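Local coordinates for protein Asp/Glu-specific dipeptidyl-peptidase (Flavobacterium psychrophilum, PDB 5JXF) that catalyses the removal of dipeptides from the N-terminus of oligopeptides, with strict specificity for Asp or Glu at the P1 position, at residues A77-N82 / S87-P92; E134-T139 / S239-Y244. All coordinates share one frame; numbering follows the deposited sequence.

In the fold
Both contacts belong to the barrel-like antiparallel sheet beside H101 and D237, two members of the probable Ser-His-Asp triad. Contact 1 pairs the two arms of a hairpin in its wall, while contact 2 joins side chains across its interior; their centres lie about 9 Å apart. Strands 80-81 and 138-146 are neighbours, linked by H80 N to T139 O at 2.8 Å and N82 N to V137 O at 2.7 Å. The F81 ring of contact 1 meets the F241 ring of contact 2 edge-to-face. The F81 side chain lies about 8 Å from that of S662 and about 10 Å from the bound aspartic acid, consistent with a shared core behind the probable catalytic site; none of its residues touches the dipeptide.

Contact 1 of 2, residues A77-N82 / S87-P92; sequences AVPHFN and SEVISP
S87 grips P79 O twice, and this grip and the short bond from V89 N to A77 O, 2.7 Å, are the tight parts of the contact. S87 N reaches P79 O at 3.1 Å, nearly in line with the C=O bond (174° at the oxygen). S87 OG meets the same P79 O at 3.2 Å from above the carbonyl plane. With chi1 at 64°, OG sits between the backbone N and the carbonyl carbon of its own residue, which also brings it to 3.3 Å from P79 CG on the proline ring. Replacing the serine by an alanine removes OG, and P79 O is then likely to keep only the backbone bond from S87 N, with a small gap beside the proline ring. The side-chain packing at the A77 end is looser: V89 CG2 stands 4.0 Å from P79 CD, and A77 CB is 4.4 Å from V89 CB. Beyond V89 the arms part, and P92 reaches the exposed surface. On the inner side, F81 CD1 lies 3.8 Å from S87 CB. The hairpin is flanked by strand 138-146, with P79 and F81 on V138, and by strand 95-98, where L97 pairs with E88; the E88 side chain leads off to L673 and L676 of strand 673-680.

Contact 2 of 2, residues E134-T139 / S239-Y244; sequences ENLVVT and SMFRVY
The interior of the antiparallel beta barrel, a chymotrypsin-like element of this S46 serine peptidase, is filled here by L136 and V138 meeting F241 and V243. Strands 138-146 and 239-245 are not neighbours in the sheet: each pairs with strand 197-214. The contact is therefore purely between side chains, with no hydrogen bond across it, and even the nearest CA atoms, those of V138 and V243, are 7.6 Å apart.

At one end L136 reaches F241. The leucine CG lies anti to its backbone N (chi1 175°), which extends the branch into the barrel, and L136 CD2 comes to 3.7 Å from F241 CE2 and 4.0 Å from F241 CD2. The methyl thus meets the CD2-CE2 side of the phenyl ring obliquely. The other methyl, L136 CD1, turns to the hairpin and packs on the side chain of N82, so the two branches of one leucine bridge separate parts of the barrel. F241 also packs against I96 and N133.

The other face of strand 239-245 is different in character. R242, whose side chain points off the opposite side from F241, forms salt bridges with E130 and E722, while the hydroxyl of Y244 bonds to E130 as well.

The second meeting is purely aliphatic and a little wider spaced. I96 touches both valines, F206 lies on V243, and V209 and P79 lie on V138, so the pair is enclosed by several strands. V138 directs CG2 at the F81 ring and CG1 across the barrel, where V138 CG1 stops 4.1 Å from V243 CG2.

Contact 1 of 2, residues A77-N82 / S87-P92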
# COMPACT_ATOMS: atom_id res chain seq x y z
N ALA A 77 -22.63 -23.24 -22.44
CA ALA A 77 -22.99 -22.01 -21.74
C ALA A 77 -21.82 -21.01 -21.68
O ALA A 77 -21.96 -19.93 -21.08
CB ALA A 77 -23.50 -22.35 -20.34
N VAL A 78 -20.68 -21.36 -22.28
CA VAL A 78 -19.50 -20.49 -22.22
C VAL A 78 -18.93 -20.11 -23.60
O VAL A 78 -17.98 -20.73 -24.09
CB VAL A 78 -18.40 -21.13 -21.36
CG1 VAL A 78 -17.27 -20.13 -21.12
CG2 VAL A 78 -18.98 -21.57 -20.00
N PRO A 79 -19.49 -19.08 -24.21
CA PRO A 79 -18.96 -18.68 -25.52
C PRO A 79 -17.80 -17.67 -25.44
O PRO A 79 -17.61 -16.94 -24.44
CB PRO A 79 -20.17 -18.05 -26.21
CG PRO A 79 -20.98 -17.47 -25.05
CD PRO A 79 -20.77 -18.40 -23.89
N HIS A 80 -17.02 -17.67 -26.52
CA HIS A 80 -15.97 -16.70 -26.78
C HIS A 80 -16.62 -15.35 -27.04
O HIS A 80 -17.49 -15.25 -27.90
CB HIS A 80 -15.16 -17.13 -28.00
CG HIS A 80 -13.71 -16.80 -27.96
ND1 HIS A 80 -13.19 -15.79 -27.17
CD2 HIS A 80 -12.66 -17.31 -28.63
CE1 HIS A 80 -11.89 -15.72 -27.34
NE2 HIS A 80 -11.54 -16.64 -28.24
N PHE A 81 -16.18 -14.31 -26.33
CA PHE A 81 -16.78 -12.98 -26.49
C PHE A 81 -15.88 -12.07 -27.33
O PHE A 81 -14.84 -11.60 -26.87
CB PHE A 81 -17.05 -12.35 -25.11
CG PHE A 81 -17.85 -11.08 -25.17
CD1 PHE A 81 -19.23 -11.13 -25.11
CD2 PHE A 81 -17.23 -9.84 -25.27
CE1 PHE A 81 -19.99 -9.96 -25.15
CE2 PHE A 81 -17.98 -8.67 -25.32
CZ PHE A 81 -19.36 -8.73 -25.27
N ASN A 82 -16.30 -11.85 -28.56
CA ASN A 82 -15.53 -11.09 -29.55
C ASN A 82 -14.10 -11.55 -29.75
O ASN A 82 -13.26 -10.75 -30.12
CB ASN A 82 -15.53 -9.62 -29.19
CG ASN A 82 -15.51 -8.73 -30.42
OD1 ASN A 82 -15.92 -9.15 -31.51
ND2 ASN A 82 -15.05 -7.49 -30.25
N SER A 87 -17.44 -15.05 -21.95
CA SER A 87 -18.76 -14.67 -21.48
C SER A 87 -19.49 -15.96 -21.09
O SER A 87 -18.98 -17.04 -21.34
CB SER A 87 -19.53 -13.90 -22.54
OG SER A 87 -19.77 -14.72 -23.66
N GLU A 88 -20.63 -15.85 -20.42
CA GLU A 88 -21.35 -17.04 -20.03
C GLU A 88 -22.86 -16.82 -20.13
O GLU A 88 -23.35 -15.74 -19.81
CB GLU A 88 -20.98 -17.49 -18.62
CG GLU A 88 -21.29 -16.48 -17.54
CD GLU A 88 -20.04 -15.77 -17.06
OE1 GLU A 88 -19.12 -15.60 -17.88
OE2 GLU A 88 -19.98 -15.40 -15.87
N VAL A 89 -23.57 -17.83 -20.62
CA VAL A 89 -25.02 -17.74 -20.74
C VAL A 89 -25.68 -17.97 -19.38
O VAL A 89 -25.43 -18.99 -18.73
CB VAL A 89 -25.57 -18.77 -21.74
CG1 VAL A 89 -27.00 -18.43 -22.06
CG2 VAL A 89 -24.69 -18.80 -23.03
N ILE A 90 -26.54 -17.05 -18.95
CA ILE A 90 -27.13 -17.18 -17.61
C ILE A 90 -28.65 -17.14 -17.67
O ILE A 90 -29.33 -16.95 -16.67
CB ILE A 90 -26.58 -16.10 -16.65
CG1 ILE A 90 -26.79 -14.69 -17.18
CG2 ILE A 90 -25.11 -16.30 -16.43
CD1 ILE A 90 -26.73 -13.62 -16.06
N SER A 91 -29.19 -17.39 -18.85
CA SER A 91 -30.63 -17.43 -19.05
C SER A 91 -31.04 -18.21 -20.27
O SER A 91 -30.28 -18.28 -21.22
CB SER A 91 -31.18 -16.00 -19.13
OG SER A 91 -31.77 -15.83 -20.42
N PRO A 92 -32.25 -18.80 -20.24
CA PRO A 92 -32.61 -19.50 -21.49
C PRO A 92 -33.06 -18.58 -22.63
O PRO A 92 -33.60 -19.09 -23.60
CB PRO A 92 -33.77 -20.41 -21.06
CG PRO A 92 -34.40 -19.68 -19.80
CD PRO A 92 -33.16 -19.09 -19.12

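Contact 2 of 2, residues E134-T139 / S239-Y244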
# COMPACT_ATOMS: atom_id res chain seq x y z
N GLU A 134 -22.31 -3.25 -33.96
CA GLU A 134 -21.62 -3.67 -35.18
C GLU A 134 -20.27 -4.24 -34.81
O GLU A 134 -19.59 -3.74 -33.91
CB GLU A 134 -21.46 -2.51 -36.17
CG GLU A 134 -22.77 -1.86 -36.58
CD GLU A 134 -22.69 -1.24 -37.96
OE1 GLU A 134 -21.94 -1.75 -38.82
OE2 GLU A 134 -23.39 -0.22 -38.19
N ASN A 135 -19.91 -5.33 -35.49
CA ASN A 135 -18.61 -5.96 -35.35
C ASN A 135 -18.39 -6.59 -33.99
O ASN A 135 -17.27 -6.62 -33.48
CB ASN A 135 -17.50 -4.95 -35.64
CG ASN A 135 -17.73 -4.20 -36.92
OD1 ASN A 135 -18.23 -4.75 -37.90
ND2 ASN A 135 -17.39 -2.91 -36.92
N LEU A 136 -19.46 -7.07 -33.38
CA LEU A 136 -19.35 -7.79 -32.12
C LEU A 136 -19.91 -9.18 -32.33
O LEU A 136 -21.09 -9.34 -32.63
CB LEU A 136 -20.10 -7.08 -30.99
CG LEU A 136 -20.17 -7.78 -29.63
CD1 LEU A 136 -18.79 -8.06 -29.07
CD2 LEU A 136 -20.97 -6.94 -28.62
N VAL A 137 -19.06 -10.18 -32.18
CA VAL A 137 -19.49 -11.56 -32.30
C VAL A 137 -19.27 -12.35 -31.01
O VAL A 137 -18.44 -11.99 -30.17
CB VAL A 137 -18.78 -12.26 -33.46
CG1 VAL A 137 -18.92 -11.44 -34.76
CG2 VAL A 137 -17.33 -12.52 -33.12
N VAL A 138 -20.04 -13.42 -30.88
CA VAL A 138 -19.97 -14.32 -29.74
C VAL A 138 -19.96 -15.73 -30.32
O VAL A 138 -20.86 -16.09 -31.09
CB VAL A 138 -21.18 -14.11 -28.80
CG1 VAL A 138 -21.40 -15.32 -27.93
CG2 VAL A 138 -20.99 -12.85 -27.94
N THR A 139 -18.97 -16.52 -29.95
CA THR A 139 -18.74 -17.81 -30.57
C THR A 139 -18.92 -19.00 -29.63
O THR A 139 -18.23 -19.10 -28.62
CB THR A 139 -17.31 -17.88 -31.14
OG1 THR A 139 -17.12 -16.84 -32.11
CG2 THR A 139 -17.04 -19.25 -31.75
N SER A 239 -20.75 -6.63 -17.20
CA SER A 239 -21.75 -6.05 -18.10
C SER A 239 -22.56 -7.18 -18.73
O SER A 239 -22.14 -8.34 -18.68
CB SER A 239 -21.10 -5.17 -19.17
OG SER A 239 -20.17 -5.92 -19.95
N MET A 240 -23.72 -6.86 -19.27
CA MET A 240 -24.63 -7.88 -19.77
C MET A 240 -25.01 -7.63 -21.21
O MET A 240 -25.27 -6.50 -21.62
CB MET A 240 -25.89 -7.97 -18.92
CG MET A 240 -25.62 -8.50 -17.51
SD MET A 240 -27.11 -8.77 -16.55
CE MET A 240 -26.44 -9.61 -15.10
N PHE A 241 -25.01 -8.71 -21.98
CA PHE A 241 -25.36 -8.65 -23.39
C PHE A 241 -26.42 -9.70 -23.66
O PHE A 241 -26.68 -10.54 -22.79
CB PHE A 241 -24.12 -8.88 -24.25
CG PHE A 241 -23.16 -7.71 -24.24
CD1 PHE A 241 -22.28 -7.52 -23.18
CD2 PHE A 241 -23.14 -6.80 -25.30
CE1 PHE A 241 -21.41 -6.46 -23.19
CE2 PHE A 241 -22.26 -5.74 -25.31
CZ PHE A 241 -21.40 -5.57 -24.25
N ARG A 242 -27.05 -9.67 -24.84
CA ARG A 242 -27.99 -10.73 -25.19
C ARG A 242 -27.72 -11.23 -26.61
O ARG A 242 -27.62 -10.44 -27.53
CB ARG A 242 -29.45 -10.27 -25.07
CG ARG A 242 -30.43 -11.42 -25.34
CD ARG A 242 -31.86 -10.95 -25.44
NE ARG A 242 -32.22 -10.09 -24.32
CZ ARG A 242 -32.54 -10.54 -23.11
NH1 ARG A 242 -32.53 -11.85 -22.87
NH2 ARG A 242 -32.85 -9.68 -22.14
N VAL A 243 -27.58 -12.54 -26.76
CA VAL A 243 -27.27 -13.11 -28.06
C VAL A 243 -28.59 -13.24 -28.84
O VAL A 243 -29.59 -13.68 -28.30
CB VAL A 243 -26.58 -14.48 -27.94
CG1 VAL A 243 -26.25 -15.07 -29.34
CG2 VAL A 243 -25.32 -14.38 -27.09
N TYR A 244 -28.60 -12.82 -30.09
CA TYR A 244 -29.80 -12.91 -30.92
C TYR A 244 -29.57 -13.87 -32.08
O TYR A 244 -28.43 -14.02 -32.54
CB TYR A 244 -30.20 -11.54 -31.45
CG TYR A 244 -30.99 -10.72 -30.45
CD1 TYR A 244 -30.36 -10.09 -29.37
CD2 TYR A 244 -32.36 -10.57 -30.60
CE1 TYR A 244 -31.09 -9.34 -28.47
CE2 TYR A 244 -33.10 -9.83 -29.71
CZ TYR A 244 -32.47 -9.22 -28.65
OH TYR A 244 -33.23 -8.50 -27.77